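Local coordinates for protein putative ATP binding component of ABC-transporter (Escherichia coli, PDB 2R5O) that binds the O-antigen polysaccharide through this C-terminal carbohydrate-binding domain of Wzt, a component of the ABC transporter that exports it and probably hydrolyses ATP, at the interface of chains A and B. Numbering follows the deposited sequence. Chains: chain A/B, Putative ATP binding component of ABC-transporter.

The interface of chains A and B. Residues chain A 89, 106, 116, 126, 128; chain B 184-186.
The ring of B:Phe184 is held among side chains of A:Phe128, A:Ser106, A:Pro89, A:Ile116 and A:Phe126, a worked example of how a domain-swapped dimer is fastened: the C-terminal strand of one immunoglobulin-fold domain is lodged in its partner. Strand 183-185 of chain B runs antiparallel to strand 123-131 of chain A, B:Phe184 being bridged to A:Phe128. With CG of B:Phe184 anti to the backbone N (chi1 178°), the ring reaches away from its own strand and in among the chain A residues. There one face and the rim of the ring meet different groups. The methylene CB of A:Ser106 sits over the centre of one face, 3.6 Å from the ring centroid, a CH-pi contact made by the carbon rather than by the hydroxyl. A:Phe128 meets the ring edge to face, the planes inclined at 61°; here it is A:Phe128 that offers a face, near whose rim CD1 of B:Phe184 lies, 3.6 Å from CZ of A:Phe128. A:Pro89 crosses at about a right angle and sets CG 3.6 Å from CE1 of B:Phe184. The same CG also rests over a face of the A:Phe126 ring, toward its rim, and so contacts both aromatic groups. A:Phe126 lies alongside B:Phe184, pointing the same way, and touches it through CB and CD1. From the opposite direction comes A:Ile116, whose CD1 stops 3.8 Å from CE2 of B:Phe184. The two-fold symmetry repeats this lock with the chains exchanged, which suggests that the reciprocal insertion stabilises the dimer. Beyond the aromatic ring, CB of B:Ser186 packs 4.1 Å from CD1 of A:Phe126.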
# COMPACT_ATOMS: atom_id res chain seq x y z
N PRO A 89 -18.30 -6.94 11.20
CA PRO A 89 -17.50 -5.78 11.54
C PRO A 89 -16.61 -5.37 10.38
O PRO A 89 -16.23 -6.22 9.58
CB PRO A 89 -16.65 -6.24 12.71
CG PRO A 89 -16.59 -7.71 12.55
CD PRO A 89 -17.87 -8.15 11.92
N SER A 106 -15.11 -8.50 8.07
CA SER A 106 -14.81 -9.85 8.49
C SER A 106 -14.92 -10.85 7.36
O SER A 106 -14.15 -11.82 7.30
CB SER A 106 -15.70 -10.28 9.65
OG SER A 106 -17.07 -10.11 9.34
N ILE A 116 -20.41 -14.96 11.86
CA ILE A 116 -20.55 -14.62 13.27
C ILE A 116 -22.02 -14.38 13.62
O ILE A 116 -22.64 -13.46 13.11
CB ILE A 116 -19.73 -13.35 13.60
CG1 ILE A 116 -18.29 -13.47 13.05
CG2 ILE A 116 -19.72 -13.13 15.10
CD1 ILE A 116 -17.56 -12.16 12.93
N PHE A 126 -13.88 -7.73 18.26
CA PHE A 126 -13.40 -8.11 16.94
C PHE A 126 -12.07 -7.45 16.68
O PHE A 126 -11.89 -6.28 17.01
CB PHE A 126 -14.41 -7.67 15.89
CG PHE A 126 -15.80 -8.20 16.15
CD1 PHE A 126 -16.08 -9.56 16.12
CD2 PHE A 126 -16.81 -7.34 16.50
CE1 PHE A 126 -17.38 -10.03 16.37
CE2 PHE A 126 -18.11 -7.79 16.73
CZ PHE A 126 -18.39 -9.13 16.66
N PHE A 128 -8.91 -6.69 13.86
CA PHE A 128 -8.29 -6.65 12.53
C PHE A 128 -6.80 -6.39 12.77
O PHE A 128 -6.45 -5.40 13.41
CB PHE A 128 -8.87 -5.51 11.68
CG PHE A 128 -10.30 -5.74 11.28
CD1 PHE A 128 -10.58 -6.34 10.08
CD2 PHE A 128 -11.34 -5.34 12.10
CE1 PHE A 128 -11.88 -6.57 9.70
CE2 PHE A 128 -12.65 -5.57 11.72
CZ PHE A 128 -12.91 -6.18 10.53
N PHE B 184 -8.35 -11.31 10.45
CA PHE B 184 -9.52 -11.05 11.27
C PHE B 184 -9.70 -12.15 12.31
O PHE B 184 -9.56 -13.33 11.99
CB PHE B 184 -10.79 -10.98 10.43
CG PHE B 184 -12.00 -10.78 11.26
CD1 PHE B 184 -12.32 -9.54 11.74
CD2 PHE B 184 -12.76 -11.85 11.67
CE1 PHE B 184 -13.38 -9.36 12.56
CE2 PHE B 184 -13.82 -11.70 12.49
CZ PHE B 184 -14.14 -10.43 12.94
N THR B 185 -9.98 -11.76 13.55
CA THR B 185 -10.27 -12.70 14.62
C THR B 185 -11.44 -12.21 15.43
O THR B 185 -11.59 -11.00 15.65
CB THR B 185 -9.03 -12.97 15.53
OG1 THR B 185 -8.50 -11.75 16.03
CG2 THR B 185 -7.94 -13.69 14.77
N SER B 186 -12.25 -13.17 15.87
CA SER B 186 -13.39 -12.98 16.75
C SER B 186 -13.21 -13.88 17.98
O SER B 186 -13.90 -13.69 18.99
CB SER B 186 -14.70 -13.37 16.04
OG SER B 186 -14.69 -14.71 15.54